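Local coordinates for protein EIAV protease (Equine infectious anemia virus, PDB 1FMB) that probably cleaves the viral polyprotein as a dimeric aspartyl protease, and is caught here with a peptide-like inhibitor bound between its subunits, at residues L20-D25 against P86-G91; A28-L33 against G91-Q96. The protein carries 1 engineered substitution. One frame throughout, in Å; residues are numbered along the deposited sequence.

Contact 1: residues L20-D25 against P86-G91. With HYB ([2-(2-methyl-propane-2-sulfonylmethyl)-3-naphthalen-1-yl-propionyl-valinyl]-phenylalaninol), chain B.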
loop_
_atom_site.group_PDB
_atom_site.type_symbol
_atom_site.label_atom_id
_atom_site.label_comp_id
_atom_site.label_asym_id
_atom_site.label_seq_id
_atom_site.Cartn_x
_atom_site.Cartn_y
_atom_site.Cartn_z
ATOM N N LEU A 20 16.213 -2.413 10.227
ATOM C CA LEU A 20 14.832 -1.958 10.554
ATOM C C LEU A 20 13.838 -2.883 9.850
ATOM O O LEU A 20 14.128 -3.239 8.713
ATOM C CB LEU A 20 14.574 -0.572 9.908
ATOM C CG LEU A 20 15.308 0.622 10.570
ATOM C CD1 LEU A 20 14.978 1.955 9.891
ATOM C CD2 LEU A 20 14.852 0.717 12.004
ATOM N N ASN A 21 12.681 -3.173 10.428
ATOM C CA ASN A 21 11.639 -4.011 9.823
ATOM C C ASN A 21 10.773 -3.001 9.034
ATOM O O ASN A 21 10.426 -1.978 9.632
ATOM C CB ASN A 21 10.683 -4.682 10.794
ATOM C CG ASN A 21 10.031 -5.953 10.247
ATOM O OD1 ASN A 21 10.627 -7.008 9.936
ATOM N ND2 ASN A 21 8.699 -5.850 10.148
ATOM N N VAL A 22 10.601 -3.284 7.761
ATOM C CA VAL A 22 9.881 -2.359 6.873
ATOM C C VAL A 22 8.737 -3.018 6.123
ATOM O O VAL A 22 8.860 -4.218 5.920
ATOM C CB VAL A 22 10.817 -1.742 5.816
ATOM C CG1 VAL A 22 11.989 -1.059 6.534
ATOM C CG2 VAL A 22 11.455 -2.647 4.812
ATOM N N LEU A 23 7.704 -2.294 5.722
ATOM C CA LEU A 23 6.569 -2.871 5.027
ATOM C C LEU A 23 6.869 -2.706 3.546
ATOM O O LEU A 23 7.263 -1.576 3.162
ATOM C CB LEU A 23 5.312 -2.090 5.423
ATOM C CG LEU A 23 4.053 -2.434 4.607
ATOM C CD1 LEU A 23 3.620 -3.865 4.854
ATOM C CD2 LEU A 23 2.889 -1.519 4.986
ATOM N N LEU A 24 6.701 -3.697 2.685
ATOM C CA LEU A 24 6.922 -3.608 1.233
ATOM C C LEU A 24 5.529 -3.263 0.650
ATOM O O LEU A 24 4.576 -4.060 0.693
ATOM C CB LEU A 24 7.344 -4.975 0.689
ATOM C CG LEU A 24 8.590 -5.467 1.495
ATOM C CD1 LEU A 24 9.001 -6.853 1.001
ATOM C CD2 LEU A 24 9.665 -4.453 1.295
ATOM N N ASP A 25 5.430 -2.039 0.202
ATOM C CA ASP A 25 4.129 -1.483 -0.176
ATOM C C ASP A 25 3.950 -0.992 -1.600
ATOM O O ASP A 25 4.396 0.093 -1.996
ATOM C CB ASP A 25 3.888 -0.329 0.833
ATOM C CG ASP A 25 2.494 0.304 0.797
ATOM O OD1 ASP A 25 1.671 -0.186 -0.017
ATOM O OD2 ASP A 25 2.394 1.311 1.510
ATOM N N PRO A 86 2.759 5.188 11.409
ATOM C CA PRO A 86 2.946 4.037 12.271
ATOM C C PRO A 86 3.995 3.056 11.820
ATOM O O PRO A 86 4.381 2.247 12.653
ATOM C CB PRO A 86 1.571 3.317 12.137
ATOM C CG PRO A 86 0.688 4.436 11.727
ATOM C CD PRO A 86 1.466 5.246 10.736
ATOM N N VAL A 87 4.392 3.094 10.526
ATOM C CA VAL A 87 5.374 2.034 10.164
ATOM C C VAL A 87 6.299 2.541 9.075
ATOM O O VAL A 87 5.895 3.511 8.413
ATOM C CB VAL A 87 4.524 0.840 9.662
ATOM C CG1 VAL A 87 3.668 1.222 8.455
ATOM C CG2 VAL A 87 5.324 -0.393 9.288
ATOM N N THR A 88 7.484 1.974 8.895
ATOM C CA THR A 88 8.359 2.505 7.833
ATOM C C THR A 88 8.010 1.654 6.600
ATOM O O THR A 88 7.801 0.449 6.701
ATOM C CB THR A 88 9.814 2.216 8.220
ATOM O OG1 THR A 88 10.158 3.237 9.179
ATOM C CG2 THR A 88 10.719 2.330 6.989
ATOM N N ILE A 89 7.866 2.421 5.530
ATOM C CA ILE A 89 7.432 1.878 4.227
ATOM C C ILE A 89 8.408 2.059 3.103
ATOM O O ILE A 89 8.967 3.118 2.821
ATOM C CB ILE A 89 6.136 2.704 3.899
ATOM C CG1 ILE A 89 5.055 2.449 4.950
ATOM C CG2 ILE A 89 5.615 2.500 2.464
ATOM C CD1 ILE A 89 3.789 3.220 4.726
ATOM N N LEU A 90 8.669 0.948 2.414
ATOM C CA LEU A 90 9.449 0.955 1.205
ATOM C C LEU A 90 8.337 0.942 0.103
ATOM O O LEU A 90 7.565 -0.025 -0.057
ATOM C CB LEU A 90 10.282 -0.334 1.093
ATOM C CG LEU A 90 11.768 -0.133 1.352
ATOM C CD1 LEU A 90 12.091 0.881 2.421
ATOM C CD2 LEU A 90 12.469 -1.469 1.548
ATOM N N GLY A 91 8.258 2.050 -0.637
ATOM C CA GLY A 91 7.265 2.148 -1.705
ATOM C C GLY A 91 7.931 1.787 -3.047
ATOM O O GLY A 91 9.087 1.372 -3.120
HETATM S S1 HYB B . -6.618 -1.005 9.073
HETATM O O2 HYB B . -6.516 -0.036 10.129
HETATM O O3 HYB B . -7.243 -0.616 7.851
HETATM C C4 HYB B . -1.235 0.837 12.234
HETATM C C5 HYB B . -2.419 1.272 11.721
HETATM C C6 HYB B . -2.897 0.757 10.451
HETATM C C7 HYB B . -2.173 -0.159 9.774
HETATM C C8 HYB B . -0.860 -0.651 10.304
HETATM C C9 HYB B . -0.439 -0.135 11.536
HETATM C C10 HYB B . 0.799 -0.580 12.112
HETATM C C11 HYB B . 1.566 -1.496 11.440
HETATM C C12 HYB B . 1.144 -2.013 10.185
HETATM C C13 HYB B . -0.067 -1.588 9.631
HETATM O O14 HYB B . 0.174 0.753 2.898
HETATM C C15 HYB B . -0.252 2.141 2.640
HETATM N N16 HYB B . -2.075 1.695 4.184
HETATM C C17 HYB B . -0.934 2.599 3.960
HETATM C C18 HYB B . 0.017 2.471 5.174
HETATM C C19 HYB B . -0.345 3.126 6.491
HETATM C C20 HYB B . -0.971 2.447 7.542
HETATM C C21 HYB B . -1.248 3.046 8.777
HETATM C C22 HYB B . -0.892 4.386 8.969
HETATM C C23 HYB B . -0.245 5.079 7.948
HETATM C C24 HYB B . 0.024 4.462 6.722
HETATM N N25 HYB B . -4.300 0.726 6.033
HETATM C C26 HYB B . -4.394 0.961 4.569
HETATM C C27 HYB B . -3.377 2.142 4.329
HETATM O O28 HYB B . -3.675 3.319 4.211
HETATM C C29 HYB B . -5.824 1.283 4.068
HETATM C C30 HYB B . -5.801 1.855 2.641
HETATM C C31 HYB B . -6.636 -0.028 4.175
HETATM C C32 HYB B . -4.213 -0.507 6.605
HETATM O O33 HYB B . -4.171 -1.555 5.949
HETATM C C34 HYB B . -4.072 -0.514 8.142
HETATM C C35 HYB B . -2.564 -0.754 8.409
HETATM C C36 HYB B . -4.956 -1.607 8.824
HETATM C C37 HYB B . -7.794 -3.504 8.590
HETATM C C38 HYB B . -7.578 -2.445 9.701
HETATM C C39 HYB B . -8.972 -1.879 10.062
HETATM C C40 HYB B . -6.886 -3.041 10.952
HETATM O O HOH W 1 8.302 -0.536 10.305
#
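I89 and D25 meet where two parallel strand segments reach the active site: the methyl CG2 of I89 lies 3.6 Å from D25 OD2 and also touches D25 CB. The same carboxylate faces the inhibitor of chain B, whose hydroxyl O14 stands 2.7 Å from D25 OD2, while I89 CD1 packs on inhibitor carbon C18. D25 CG is anti to the backbone N (chi1 -171°), which carries the carboxylate toward the inhibitor, and D25 OD1 accepts a hydrogen bond from G27 N. The aspartate D25 of the second subunit brings its own OD1 close, the paired carboxylates expected of a retroviral protease.

Behind this first shell the backbones are paired. L23 N donates to T88 O (2.9 Å), L90 N to L23 O (3.0 Å), and D25 N to L90 O (2.9 Å), all three nearly straight. Further back, where the strands diverge, a water takes over: N21 O accepts from it at 2.7 Å, and it accepts from T88 N. On the face away from the inhibitor, V22 CG2 meets L90 CD2 at 3.6 Å, and L24 lies alongside L90, both pointing the same way. T88 turns its hydroxyl to H37 and T34 and its CG2 to V22 CG1. The strand pairing thus fixes the main chain of D25, and its carboxylate lies between the apolar flank of I89 and the inhibitor hydroxyl.

Contact 2: residues A28-L33 against G91-Q96. With HYB ([2-(2-methyl-propane-2-sulfonylmethyl)-3-naphthalen-1-yl-propionyl-valinyl]-phenylalaninol), chain C.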
loop_
_atom_site.group_PDB
_atom_site.type_symbol
_atom_site.label_atom_id
_atom_site.label_comp_id
_atom_site.label_asym_id
_atom_site.label_seq_id
_atom_site.Cartn_x
_atom_site.Cartn_y
_atom_site.Cartn_z
ATOM N N ALA A 28 2.311 2.593 -2.259
ATOM C CA ALA A 28 2.987 3.801 -1.816
ATOM C C ALA A 28 3.868 4.254 -2.969
ATOM O O ALA A 28 4.651 3.439 -3.505
ATOM C CB ALA A 28 3.807 3.532 -0.533
ATOM N N ASP A 29 3.636 5.497 -3.449
ATOM C CA ASP A 29 4.478 5.969 -4.555
ATOM C C ASP A 29 5.930 6.203 -4.175
ATOM O O ASP A 29 6.813 6.075 -5.020
ATOM C CB ASP A 29 4.029 7.319 -5.104
ATOM C CG ASP A 29 2.666 7.282 -5.771
ATOM O OD1 ASP A 29 2.110 6.214 -6.123
ATOM O OD2 ASP A 29 2.185 8.422 -6.037
ATOM N N THR A 30 6.078 6.454 -2.877
ATOM C CA THR A 30 7.400 6.785 -2.390
ATOM C C THR A 30 7.571 6.193 -1.013
ATOM O O THR A 30 6.670 5.665 -0.358
ATOM C CB THR A 30 7.453 8.351 -2.419
ATOM O OG1 THR A 30 8.817 8.701 -2.156
ATOM C CG2 THR A 30 6.552 8.939 -1.352
ATOM N N SER A 31 8.811 6.118 -0.594
ATOM C CA SER A 31 9.168 5.452 0.694
ATOM C C SER A 31 9.208 6.460 1.854
ATOM O O SER A 31 9.686 7.574 1.662
ATOM C CB SER A 31 10.524 4.882 0.438
ATOM O OG SER A 31 10.495 3.816 -0.511
ATOM N N VAL A 32 8.797 6.026 3.033
ATOM C CA VAL A 32 8.729 6.903 4.194
ATOM C C VAL A 32 9.242 6.218 5.454
ATOM O O VAL A 32 8.886 5.117 5.838
ATOM C CB VAL A 32 7.224 7.214 4.447
ATOM C CG1 VAL A 32 7.103 8.315 5.535
ATOM C CG2 VAL A 32 6.611 7.793 3.161
ATOM N N LEU A 33 10.131 6.916 6.118
ATOM C CA LEU A 33 10.672 6.416 7.408
ATOM C C LEU A 33 9.815 7.121 8.475
ATOM O O LEU A 33 9.527 8.345 8.412
ATOM C CB LEU A 33 12.058 7.014 7.314
ATOM C CG LEU A 33 13.220 6.709 8.219
ATOM C CD1 LEU A 33 13.438 5.187 8.217
ATOM C CD2 LEU A 33 14.415 7.501 7.696
ATOM N N GLY A 91 8.258 2.050 -0.637
ATOM C CA GLY A 91 7.265 2.148 -1.705
ATOM C C GLY A 91 7.931 1.787 -3.047
ATOM O O GLY A 91 9.087 1.372 -3.120
ATOM N N ARG A 92 7.245 2.168 -4.118
ATOM C CA ARG A 92 7.624 1.808 -5.489
ATOM C C ARG A 92 8.974 2.328 -5.934
ATOM O O ARG A 92 9.636 1.647 -6.733
ATOM C CB ARG A 92 6.483 2.196 -6.467
ATOM C CG ARG A 92 5.186 1.351 -6.234
ATOM C CD ARG A 92 4.242 1.641 -7.455
ATOM N NE ARG A 92 3.816 3.025 -7.544
ATOM C CZ ARG A 92 4.307 4.003 -8.295
ATOM N NH1 ARG A 92 5.308 3.794 -9.193
ATOM N NH2 ARG A 92 3.834 5.256 -8.272
ATOM N N ASP A 93 9.362 3.506 -5.468
ATOM C CA ASP A 93 10.656 4.041 -5.862
ATOM C C ASP A 93 11.756 3.107 -5.428
ATOM O O ASP A 93 12.551 2.723 -6.280
ATOM C CB ASP A 93 10.867 5.466 -5.326
ATOM C CG ASP A 93 10.767 5.551 -3.805
ATOM O OD1 ASP A 93 10.179 4.723 -3.110
ATOM O OD2 ASP A 93 11.320 6.493 -3.206
ATOM N N ILE A 94 11.764 2.608 -4.192
ATOM C CA ILE A 94 12.806 1.702 -3.729
ATOM C C ILE A 94 12.553 0.271 -4.135
ATOM O O ILE A 94 13.476 -0.521 -4.423
ATOM C CB ILE A 94 12.984 1.890 -2.193
ATOM C CG1 ILE A 94 13.655 3.236 -1.978
ATOM C CG2 ILE A 94 13.972 0.814 -1.725
ATOM C CD1 ILE A 94 13.974 3.632 -0.555
ATOM N N LEU A 95 11.293 -0.174 -4.205
ATOM C CA LEU A 95 10.985 -1.511 -4.675
ATOM C C LEU A 95 11.503 -1.742 -6.104
ATOM O O LEU A 95 11.950 -2.835 -6.425
ATOM C CB LEU A 95 9.468 -1.718 -4.623
ATOM C CG LEU A 95 8.895 -1.918 -3.224
ATOM C CD1 LEU A 95 7.393 -2.162 -3.279
ATOM C CD2 LEU A 95 9.574 -3.002 -2.392
ATOM N N GLN A 96 11.390 -0.758 -6.992
ATOM C CA GLN A 96 11.847 -0.812 -8.377
ATOM C C GLN A 96 13.363 -0.987 -8.373
ATOM O O GLN A 96 13.954 -1.839 -9.081
ATOM C CB GLN A 96 11.437 0.453 -9.131
ATOM C CG GLN A 96 11.775 0.450 -10.609
ATOM C CD GLN A 96 11.362 1.714 -11.353
ATOM O OE1 GLN A 96 10.685 2.573 -10.797
ATOM N NE2 GLN A 96 11.780 1.845 -12.610
HETATM S S1 HYB C . 1.681 10.930 -2.202
HETATM O O2 HYB C . 0.629 11.871 -1.936
HETATM O O3 HYB C . 2.391 10.371 -1.098
HETATM C C4 HYB C . -4.480 10.655 -4.279
HETATM C C5 HYB C . -3.682 10.994 -3.229
HETATM C C6 HYB C . -2.538 10.169 -2.886
HETATM C C7 HYB C . -2.257 9.064 -3.608
HETATM C C8 HYB C . -3.122 8.655 -4.762
HETATM C C9 HYB C . -4.211 9.483 -5.064
HETATM C C10 HYB C . -5.067 9.160 -6.172
HETATM C C11 HYB C . -4.819 8.035 -6.914
HETATM C C12 HYB C . -3.718 7.190 -6.601
HETATM C C13 HYB C . -2.879 7.510 -5.531
HETATM O O14 HYB C . -1.714 2.342 -0.754
HETATM C C15 HYB C . -2.107 2.601 0.643
HETATM N N16 HYB C . -1.165 4.819 0.326
HETATM C C17 HYB C . -2.411 4.125 0.696
HETATM C C18 HYB C . -3.500 4.530 -0.327
HETATM C C19 HYB C . -4.144 5.898 -0.243
HETATM C C20 HYB C . -3.725 6.994 -1.006
HETATM C C21 HYB C . -4.365 8.239 -0.964
HETATM C C22 HYB C . -5.468 8.400 -0.116
HETATM C C23 HYB C . -5.921 7.318 0.635
HETATM C C24 HYB C . -5.269 6.083 0.578
HETATM N N25 HYB C . 0.243 7.430 -0.386
HETATM C C26 HYB C . 0.758 6.347 0.491
HETATM C C27 HYB C . -0.552 5.756 1.138
HETATM O O28 HYB C . -0.970 6.020 2.254
HETATM C C29 HYB C . 1.793 6.820 1.542
HETATM C C30 HYB C . 2.017 5.753 2.627
HETATM C C31 HYB C . 3.086 7.167 0.767
HETATM C C32 HYB C . 0.663 7.643 -1.664
HETATM O O33 HYB C . 1.498 6.927 -2.229
HETATM C C34 HYB C . -0.047 8.793 -2.409
HETATM C C35 HYB C . -1.091 8.101 -3.323
HETATM C C36 HYB C . 0.942 9.676 -3.237
HETATM C C37 HYB C . 4.153 10.824 -3.522
HETATM C C38 HYB C . 2.945 11.758 -3.254
HETATM C C39 HYB C . 3.470 12.941 -2.404
HETATM C C40 HYB C . 2.296 12.268 -4.564
HETATM O O HOH W 2 10.942 8.858 -0.720
#
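S31 OG is gripped from two directions: it takes a hydrogen bond from G91 N at 2.9 Å and gives its own proton to D93 OD1 at 2.8 Å. The carboxylate oxygen is met on its syn side, 20° out of plane, and also receives a weak bond from I94 N. With CG of D93 between its backbone N and carbonyl carbon (chi1 58°), the carboxylate is turned across to S31. I94 CD1 packs against S31 OG.

At the other end, R92 N donates to A28 O at 3.0 Å. The arginine chain runs beside D29 and ends in a salt bridge, R92 NH2 to D29 OD1 at 2.9 Å; OD1 lies near the guanidinium plane, yet NH2 comes from above the carboxylate, the two planes 71° apart. D29 OD2 pairs with R8 of the second subunit, so two cations probably keep D29 ionised, a charge network consistent with a retroviral-protease dimer interface. Beside it, D29 N holds O33 of the chain C inhibitor at 2.8 Å.

G91, N-cap of helix 92-97, brings its CA to 3.4 Å from A28 O. The helix start thus abuts the loop leading into strand 32-34; S31 ending that loop and L33 in the strand both form backbone hydrogen bonds to L81 of strand 74-83.

Contact 1 and contact 2 show one principle: a chain continuing from strand to helix is held differently on each side of a shared residue, G91. Before it, strand 89-90 lies in the buried core and is bound by main-chain pairing and aliphatic side chains; after it, helix 92-97 begins in a partly buried place and is bound by a serine, two aspartates and an arginine. I89 N also probably bonds to V32 O, so strand 89-90 lies between 20-25 and 28-33. Both contacts reach inhibitor and second subunit, contact 1 through D25 and contact 2 through D29. Their segments alternate along the chain, interlocking the two.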